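Local structure of terminase large subunit (Thermus phage G20c, 5M1P) at residues I39-G44 against Q76-L80; D48-S53 against H175-S181; A90-A94 against L184-Q188. The protein cuts viral DNA as the nuclease part of an ATP-driven motor that packages the phage genome into empty capsids. All blocks are in the same frame, centred on the assembly; numbering follows the deposited sequence.

Contact 1 of 3, residues I39-G44 against Q76-L80; sequences IGADFG and QVARL. With CA (calcium ion), chain C.
At the end of a central strand of the RNase H-like nuclease fold, G44 meets Q76 of helix 73-86. The primary amide of Q76 lies along the G44 backbone and uses both ends. G44 N donates to Q76 OE1 at 2.7 Å, from a position tilted 31° from the carbonyl plane. Q76 NE2 returns a nearly straight bond of 2.9 Å to G44 O, which lies in the amide plane and offers a lone pair. The Q76 chain is extended beyond CG (chi2 179°), which carries the amide from the helix to the loop. A second acceptor, A71 O, also takes a hydrogen bond from Q76 NE2.

F43 lies between this polar pair and the apolar part of the contact. Q76 OE1 sits at the ring edge, 3.5 Å from F43 CD1. At the far end of the ring, F43 CZ meets L80 CD2 at 3.7 Å. The other methyl of L80 reaches the strand: CD1 is 3.9 Å from I39 CG2 and 4.1 Å from A41 CB. D42 points away from the helix, and its OD1 binds the calcium ion at 2.3 Å. F43 O binds the same ion.

F43 O and G44 N belong to one peptide group. Calcium holds its oxygen and Q76 holds its N-H, so Q76 is a second-shell residue that probably steadies the plane of this metal-binding peptide. The metal would probably polarise this peptide and strengthen the bond to Q76 OE1.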
loop_
_atom_site.group_PDB
_atom_site.type_symbol
_atom_site.label_atom_id
_atom_site.label_comp_id
_atom_site.label_asym_id
_atom_site.label_seq_id
_atom_site.Cartn_x
_atom_site.Cartn_y
_atom_site.Cartn_z
ATOM N N ILE A 39 2.943 -7.460 -3.451
ATOM C CA ILE A 39 2.276 -6.228 -3.836
ATOM C C ILE A 39 1.166 -5.924 -2.849
ATOM O O ILE A 39 0.204 -6.683 -2.763
ATOM C CB ILE A 39 1.658 -6.334 -5.250
ATOM C CG1 ILE A 39 2.711 -6.827 -6.261
ATOM C CG2 ILE A 39 1.035 -5.006 -5.663
ATOM C CD1 ILE A 39 2.198 -7.019 -7.666
ATOM N N GLY A 40 1.292 -4.828 -2.106
ATOM C CA GLY A 40 0.203 -4.368 -1.251
ATOM C C GLY A 40 -0.860 -3.734 -2.111
ATOM O O GLY A 40 -0.532 -2.861 -2.919
ATOM N N ALA A 41 -2.125 -4.141 -1.956
ATOM C CA ALA A 41 -3.180 -3.642 -2.820
ATOM C C ALA A 41 -4.363 -3.133 -2.019
ATOM O O ALA A 41 -5.025 -3.897 -1.301
ATOM C CB ALA A 41 -3.606 -4.724 -3.787
ATOM N N ASP A 42 -4.551 -1.818 -2.132
ATOM C CA ASP A 42 -5.676 -1.065 -1.610
ATOM C C ASP A 42 -6.489 -0.704 -2.849
ATOM O O ASP A 42 -6.017 0.041 -3.712
ATOM C CB ASP A 42 -5.155 0.203 -0.896
ATOM C CG ASP A 42 -6.264 1.063 -0.323
ATOM O OD1 ASP A 42 -6.857 1.852 -1.085
ATOM O OD2 ASP A 42 -6.521 0.986 0.886
ATOM N N PHE A 43 -7.682 -1.270 -2.972
ATOM C CA PHE A 43 -8.489 -1.077 -4.177
ATOM C C PHE A 43 -9.156 0.282 -4.215
ATOM O O PHE A 43 -9.266 0.960 -3.196
ATOM C CB PHE A 43 -9.508 -2.212 -4.326
ATOM C CG PHE A 43 -8.864 -3.510 -4.664
ATOM C CD1 PHE A 43 -8.516 -3.795 -5.973
ATOM C CD2 PHE A 43 -8.512 -4.404 -3.664
ATOM C CE1 PHE A 43 -7.885 -4.984 -6.290
ATOM C CE2 PHE A 43 -7.878 -5.594 -3.974
ATOM C CZ PHE A 43 -7.566 -5.877 -5.287
ATOM N N GLY A 44 -9.540 0.681 -5.422
ATOM C CA GLY A 44 -10.351 1.859 -5.672
ATOM C C GLY A 44 -11.781 1.378 -5.606
ATOM O O GLY A 44 -12.358 0.966 -6.613
ATOM N N GLN A 76 -8.609 -2.415 -12.546
ATOM C CA GLN A 76 -7.760 -2.533 -11.346
ATOM C C GLN A 76 -7.159 -3.925 -11.213
ATOM O O GLN A 76 -5.961 -4.070 -10.955
ATOM C CB GLN A 76 -8.538 -2.173 -10.094
ATOM C CG GLN A 76 -8.915 -0.709 -10.033
ATOM C CD GLN A 76 -9.694 -0.395 -8.792
ATOM O OE1 GLN A 76 -9.313 -0.812 -7.698
ATOM N NE2 GLN A 76 -10.804 0.325 -8.946
ATOM N N VAL A 77 -7.990 -4.943 -11.410
ATOM C CA VAL A 77 -7.528 -6.328 -11.356
ATOM C C VAL A 77 -6.539 -6.624 -12.494
ATOM O O VAL A 77 -5.522 -7.286 -12.272
ATOM C CB VAL A 77 -8.705 -7.330 -11.331
ATOM C CG1 VAL A 77 -8.196 -8.758 -11.451
ATOM C CG2 VAL A 77 -9.500 -7.173 -10.039
ATOM N N ALA A 78 -6.811 -6.129 -13.697
ATOM C CA ALA A 78 -5.882 -6.324 -14.826
ATOM C C ALA A 78 -4.535 -5.646 -14.571
ATOM O O ALA A 78 -3.488 -6.194 -14.926
ATOM C CB ALA A 78 -6.484 -5.798 -16.127
ATOM N N ARG A 79 -4.558 -4.469 -13.953
ATOM C CA ARG A 79 -3.314 -3.738 -13.669
ATOM C C ARG A 79 -2.519 -4.479 -12.600
ATOM O O ARG A 79 -1.283 -4.597 -12.682
ATOM C CB ARG A 79 -3.600 -2.292 -13.241
ATOM C CG ARG A 79 -4.243 -1.419 -14.311
ATOM C CD ARG A 79 -3.382 -1.123 -15.523
ATOM N NE ARG A 79 -4.057 -0.195 -16.440
ATOM C CZ ARG A 79 -3.811 -0.067 -17.750
ATOM N NH1 ARG A 79 -4.505 0.824 -18.458
ATOM N NH2 ARG A 79 -2.903 -0.823 -18.375
ATOM N N LEU A 80 -3.222 -5.017 -11.618
ATOM C CA LEU A 80 -2.603 -5.850 -10.597
ATOM C C LEU A 80 -1.971 -7.115 -11.197
ATOM O O LEU A 80 -0.848 -7.485 -10.846
ATOM C CB LEU A 80 -3.669 -6.213 -9.573
ATOM C CG LEU A 80 -3.320 -6.665 -8.178
ATOM C CD1 LEU A 80 -2.262 -5.794 -7.523
ATOM C CD2 LEU A 80 -4.619 -6.605 -7.383
HETATM CA CA CA C . -8.683 2.924 -1.961
HETATM O O HOH W 1 -9.734 2.739 0.110
#

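Contact 2 of 3, residues D48-S53 against H175-S181; sequences DYSVFS and HDDIVMS. With CA (calcium ion), chain C.
S181 OG is gripped from two strands. It accepts a hydrogen bond from S53 OG at 2.7 Å and is also hydrogen-bonded to G40 O of strand 37-42. OG stands opposite the backbone N about the first torsion (chi1 175°), which turns it to the sheet. Here helix 177-186 of the RNase H-like fold packs on strand 49-56, and their short segments cross at -31°.

Further along, the contact is apolar. V51 points toward the helix and fits against its first turn. V51 CG2 meets D177 CB at 3.6 Å and, less closely, I178 CG1. V51 CG1 rests on the S181 side chain.

The nuclease metal site lies at the start of the helix. Calcium is bound by D177 OD2 from the helix and by D48 OD2 and Y49 O from the strand side, with water 1 as a further ligand. D42 and F43 complete the site. D177 OD2 and Y49 O come within 3.1 Å of each other because both hold the ion. D48 is steadied from its own loop: its OD1 takes a hydrogen bond from N46 N, and its OD2 one from K45 N.

The second oxygen of D177 is also used. Water 2 donates to D177 OD1 at 2.7 Å and accepts from Y49 N, so both carboxylate oxygens are engaged and the group's rotation is restrained. D177 OD1 also lies at the edge of the Y49 ring. Beyond it, Y49 and H175 form an edge-to-face pair with planes at 62°, in which Y49 CE1 sits over the imidazole face, 3.9 Å from H175 CD2.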
loop_
_atom_site.group_PDB
_atom_site.type_symbol
_atom_site.label_atom_id
_atom_site.label_comp_id
_atom_site.label_asym_id
_atom_site.label_seq_id
_atom_site.Cartn_x
_atom_site.Cartn_y
_atom_site.Cartn_z
ATOM N N ASP A 48 -12.455 6.693 -4.564
ATOM C CA ASP A 48 -11.153 6.651 -3.914
ATOM C C ASP A 48 -10.075 6.060 -4.818
ATOM O O ASP A 48 -10.364 5.378 -5.800
ATOM C CB ASP A 48 -11.220 5.864 -2.599
ATOM C CG ASP A 48 -11.704 4.442 -2.778
ATOM O OD1 ASP A 48 -12.901 4.257 -3.051
ATOM O OD2 ASP A 48 -10.887 3.510 -2.630
ATOM N N TYR A 49 -8.829 6.311 -4.451
ATOM C CA TYR A 49 -7.699 5.797 -5.209
ATOM C C TYR A 49 -7.492 4.301 -4.976
ATOM O O TYR A 49 -7.777 3.759 -3.894
ATOM C CB TYR A 49 -6.403 6.542 -4.847
ATOM C CG TYR A 49 -6.407 8.003 -5.238
ATOM C CD1 TYR A 49 -6.899 8.972 -4.372
ATOM C CD2 TYR A 49 -5.936 8.423 -6.481
ATOM C CE1 TYR A 49 -6.931 10.308 -4.728
ATOM C CE2 TYR A 49 -5.966 9.767 -6.846
ATOM C CZ TYR A 49 -6.466 10.697 -5.966
ATOM O OH TYR A 49 -6.496 12.035 -6.305
ATOM N N SER A 50 -6.980 3.655 -6.010
ATOM C CA SER A 50 -6.376 2.342 -5.902
ATOM C C SER A 50 -4.880 2.547 -5.873
ATOM O O SER A 50 -4.373 3.348 -6.639
ATOM C CB SER A 50 -6.740 1.480 -7.113
ATOM O OG SER A 50 -6.438 2.124 -8.343
ATOM N N VAL A 51 -4.200 1.831 -4.978
ATOM C CA VAL A 51 -2.750 1.903 -4.875
ATOM C C VAL A 51 -2.174 0.506 -4.729
ATOM O O VAL A 51 -2.532 -0.248 -3.817
ATOM C CB VAL A 51 -2.304 2.753 -3.684
ATOM C CG1 VAL A 51 -0.787 2.903 -3.675
ATOM C CG2 VAL A 51 -2.969 4.111 -3.735
ATOM N N PHE A 52 -1.234 0.196 -5.617
ATOM C CA PHE A 52 -0.558 -1.093 -5.639
ATOM C C PHE A 52 0.924 -0.834 -5.422
ATOM O O PHE A 52 1.541 -0.142 -6.222
ATOM C CB PHE A 52 -0.773 -1.817 -6.981
ATOM C CG PHE A 52 -2.214 -1.918 -7.421
ATOM C CD1 PHE A 52 -3.240 -2.095 -6.503
ATOM C CD2 PHE A 52 -2.538 -1.855 -8.772
ATOM C CE1 PHE A 52 -4.560 -2.189 -6.909
ATOM C CE2 PHE A 52 -3.858 -1.961 -9.181
ATOM C CZ PHE A 52 -4.867 -2.118 -8.253
ATOM N N SER A 53 1.474 -1.378 -4.338
ATOM C CA SER A 53 2.855 -1.121 -3.940
ATOM C C SER A 53 3.665 -2.405 -4.056
ATOM O O SER A 53 3.465 -3.330 -3.278
ATOM C CB SER A 53 2.904 -0.598 -2.512
ATOM O OG SER A 53 2.240 0.648 -2.410
ATOM N N HIS A 175 -6.735 11.465 2.378
ATOM C CA HIS A 175 -6.799 10.097 1.903
ATOM C C HIS A 175 -5.747 9.263 2.608
ATOM O O HIS A 175 -4.752 9.801 3.115
ATOM C CB HIS A 175 -6.531 10.030 0.396
ATOM C CG HIS A 175 -7.220 11.085 -0.406
ATOM N ND1 HIS A 175 -8.583 11.282 -0.374
ATOM C CD2 HIS A 175 -6.728 11.999 -1.271
ATOM C CE1 HIS A 175 -8.900 12.277 -1.182
ATOM N NE2 HIS A 175 -7.792 12.725 -1.740
ATOM N N ASP A 176 -5.930 7.942 2.597
ATOM C CA ASP A 176 -4.932 7.039 3.179
ATOM C C ASP A 176 -4.632 5.815 2.316
ATOM O O ASP A 176 -4.048 4.859 2.821
ATOM C CB ASP A 176 -5.340 6.617 4.600
ATOM C CG ASP A 176 -6.580 5.748 4.625
ATOM O OD1 ASP A 176 -7.125 5.431 3.557
ATOM O OD2 ASP A 176 -7.006 5.379 5.743
ATOM N N ASP A 177 -4.976 5.862 1.030
ATOM C CA ASP A 177 -4.840 4.675 0.171
ATOM C C ASP A 177 -3.377 4.283 0.007
ATOM O O ASP A 177 -3.057 3.101 -0.084
ATOM C CB ASP A 177 -5.439 4.897 -1.220
ATOM C CG ASP A 177 -6.744 5.636 -1.181
ATOM O OD1 ASP A 177 -6.714 6.883 -1.256
ATOM O OD2 ASP A 177 -7.801 4.986 -1.062
ATOM N N ILE A 178 -2.500 5.284 -0.071
ATOM C CA ILE A 178 -1.062 5.018 -0.203
ATOM C C ILE A 178 -0.526 4.420 1.100
ATOM O O ILE A 178 0.199 3.424 1.103
ATOM C CB ILE A 178 -0.253 6.281 -0.549
ATOM C CG1 ILE A 178 -0.708 6.880 -1.887
ATOM C CG2 ILE A 178 1.252 5.978 -0.562
ATOM C CD1 ILE A 178 -0.174 8.268 -2.146
ATOM N N VAL A 179 -0.919 5.018 2.217
ATOM C CA VAL A 179 -0.498 4.537 3.537
ATOM C C VAL A 179 -0.862 3.067 3.710
ATOM O O VAL A 179 -0.034 2.245 4.104
ATOM C CB VAL A 179 -1.126 5.382 4.676
ATOM C CG1 VAL A 179 -0.730 4.828 6.036
ATOM C CG2 VAL A 179 -0.691 6.845 4.556
ATOM N N MET A 180 -2.111 2.746 3.397
ATOM C CA MET A 180 -2.601 1.398 3.574
ATOM C C MET A 180 -1.948 0.404 2.616
ATOM O O MET A 180 -1.602 -0.696 3.033
ATOM C CB MET A 180 -4.131 1.360 3.469
ATOM C CG MET A 180 -4.845 2.064 4.624
ATOM S SD MET A 180 -4.240 1.655 6.271
ATOM C CE MET A 180 -4.366 -0.129 6.296
ATOM N N SER A 181 -1.765 0.794 1.358
ATOM C CA SER A 181 -1.071 -0.058 0.392
ATOM C C SER A 181 0.350 -0.379 0.856
ATOM O O SER A 181 0.777 -1.529 0.812
ATOM C CB SER A 181 -1.068 0.615 -0.977
ATOM O OG SER A 181 -0.300 -0.129 -1.907
HETATM CA CA CA C . -8.683 2.924 -1.961
HETATM O O HOH W 2 -9.017 8.064 -1.870
HETATM O O HOH W 1 -9.734 2.739 0.110
#

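Contact 3 of 3, residues A90-A94 against L184-Q188; sequences AYVVA and LAYSQ
Y91 and Q188 make the polar bond of this contact, which joins strand 91-94 of the RNase H-like sheet to the C-terminal end of helix 177-186. Y91 OH donates to Q188 OE1 at 2.6 Å. The hydroxyl lies in the carbonyl plane and meets a lone pair of the oxygen. Ring and amide planes stand 81° apart, and the amide approaches at the ring edge, beside CE2 and the hydroxyl. CG of Y91 sits between the backbone N and the carbonyl carbon (chi1 73°), and the ring reaches across to the helix end.

The polar chain continues on the helix side. Q188 NE2 donates to S187 OG at 2.9 Å, with the serine oxygen close to the amide plane. S187 OG then donates to L184 O at 2.6 Å. Q188 is bent at chi2 (-63°), which folds its amide back toward the serine.

Apolar contacts centre on V93, which points toward the helix. Its CG2 lies against the aliphatic part of Q188, 3.5 Å from Q188 CG. Its CG1 faces the last helical turn, 3.6 Å from L184 O and 4.2 Å from L184 CD2. L184 also touches L128 of helix 122-137, so V93 and that helix share it as a neighbour. The side chain of L184 is about 4 Å from that of D95, a probable ligand of the second catalytic metal.

The hydrogen bonds run in one direction, from tyrosine to amide to serine to helix carbonyl. Each end of the Q188 amide has a partner suited to it. This fixes which end is oxygen and which is nitrogen, and restrains the rotation of the group.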
loop_
_atom_site.group_PDB
_atom_site.type_symbol
_atom_site.label_atom_id
_atom_site.label_comp_id
_atom_site.label_asym_id
_atom_site.label_seq_id
_atom_site.Cartn_x
_atom_site.Cartn_y
_atom_site.Cartn_z
ATOM N N ALA A 90 4.656 -11.911 -8.590
ATOM C CA ALA A 90 4.645 -11.405 -7.227
ATOM C C ALA A 90 3.263 -11.614 -6.636
ATOM O O ALA A 90 2.258 -11.352 -7.301
ATOM C CB ALA A 90 4.983 -9.930 -7.219
ATOM N N TYR A 91 3.205 -12.070 -5.391
ATOM C CA TYR A 91 1.904 -12.278 -4.762
ATOM C C TYR A 91 1.337 -10.987 -4.208
ATOM O O TYR A 91 2.072 -10.122 -3.706
ATOM C CB TYR A 91 1.940 -13.358 -3.694
ATOM C CG TYR A 91 2.629 -13.036 -2.399
ATOM C CD1 TYR A 91 3.990 -13.231 -2.259
ATOM C CD2 TYR A 91 1.918 -12.562 -1.301
ATOM C CE1 TYR A 91 4.635 -12.992 -1.062
ATOM C CE2 TYR A 91 2.551 -12.317 -0.092
ATOM C CZ TYR A 91 3.918 -12.511 0.017
ATOM O OH TYR A 91 4.569 -12.281 1.196
ATOM N N VAL A 92 0.025 -10.865 -4.307
ATOM C CA VAL A 92 -0.671 -9.688 -3.867
ATOM C C VAL A 92 -1.168 -9.878 -2.430
ATOM O O VAL A 92 -1.750 -10.898 -2.108
ATOM C CB VAL A 92 -1.852 -9.392 -4.807
ATOM C CG1 VAL A 92 -2.583 -8.137 -4.344
ATOM C CG2 VAL A 92 -1.386 -9.224 -6.251
ATOM N N VAL A 93 -0.940 -8.883 -1.581
ATOM C CA VAL A 93 -1.563 -8.810 -0.265
ATOM C C VAL A 93 -2.730 -7.857 -0.431
ATOM O O VAL A 93 -2.551 -6.641 -0.520
ATOM C CB VAL A 93 -0.592 -8.297 0.810
ATOM C CG1 VAL A 93 -1.236 -8.345 2.191
ATOM C CG2 VAL A 93 0.716 -9.078 0.778
ATOM N N ALA A 94 -3.925 -8.421 -0.497
ATOM C CA ALA A 94 -5.104 -7.692 -0.959
ATOM C C ALA A 94 -6.025 -7.368 0.198
ATOM O O ALA A 94 -6.469 -8.275 0.895
ATOM C CB ALA A 94 -5.853 -8.532 -1.971
ATOM N N LEU A 184 0.143 -2.798 3.828
ATOM C CA LEU A 184 -0.159 -4.146 3.326
ATOM C C LEU A 184 1.091 -4.820 2.774
ATOM O O LEU A 184 1.339 -5.979 3.084
ATOM C CB LEU A 184 -1.252 -4.094 2.273
ATOM C CG LEU A 184 -2.647 -3.776 2.837
ATOM C CD1 LEU A 184 -3.556 -3.291 1.730
ATOM C CD2 LEU A 184 -3.263 -4.978 3.549
ATOM N N ALA A 185 1.890 -4.091 1.997
ATOM C CA ALA A 185 3.144 -4.641 1.467
ATOM C C ALA A 185 4.102 -5.013 2.581
ATOM O O ALA A 185 4.590 -6.149 2.655
ATOM C CB ALA A 185 3.792 -3.657 0.515
ATOM N N TYR A 186 4.375 -4.047 3.448
ATOM C CA TYR A 186 5.344 -4.238 4.526
ATOM C C TYR A 186 4.920 -5.210 5.618
ATOM O O TYR A 186 5.760 -5.654 6.399
ATOM C CB TYR A 186 5.770 -2.887 5.125
ATOM C CG TYR A 186 6.845 -2.205 4.297
ATOM C CD1 TYR A 186 8.178 -2.596 4.401
ATOM C CD2 TYR A 186 6.526 -1.224 3.361
ATOM C CE1 TYR A 186 9.161 -2.004 3.621
ATOM C CE2 TYR A 186 7.499 -0.610 2.589
ATOM C CZ TYR A 186 8.818 -1.006 2.710
ATOM O OH TYR A 186 9.768 -0.383 1.924
ATOM N N SER A 187 3.637 -5.582 5.663
ATOM C CA SER A 187 3.184 -6.659 6.547
ATOM C C SER A 187 3.911 -7.978 6.295
ATOM O O SER A 187 3.933 -8.847 7.163
ATOM C CB SER A 187 1.679 -6.901 6.404
ATOM O OG SER A 187 1.383 -7.561 5.185
ATOM N N GLN A 188 4.485 -8.128 5.105
ATOM C CA GLN A 188 5.195 -9.337 4.706
ATOM C C GLN A 188 6.697 -9.280 4.920
ATOM O O GLN A 188 7.372 -10.288 4.728
ATOM C CB GLN A 188 4.960 -9.577 3.224
ATOM C CG GLN A 188 3.508 -9.540 2.806
ATOM C CD GLN A 188 2.684 -10.632 3.453
ATOM O OE1 GLN A 188 2.892 -11.812 3.169
ATOM N NE2 GLN A 188 1.763 -10.261 4.326
#

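How the contacts relate
All three contacts meet at one sheet. Strand 37-42 of contact 1 lies between the strands of contacts 2 and 3 and pairs with both through backbone hydrogen bonds. Contacts 2 and 3 share helix 177-186, near its start and its end. Contact 1 uses helix 73-86, on the opposite face of the sheet. Contacts 1 and 2 are mostly buried and meet at the same calcium ion. Contact 3 is partly buried and binds no metal in this crystal. Chemistry follows place: contact 1 gives the ion one carboxylate and a backbone oxygen, contact 2 gives two carboxylates and a backbone oxygen, and contact 3 relies on neutral hydrogen bonds and a valine.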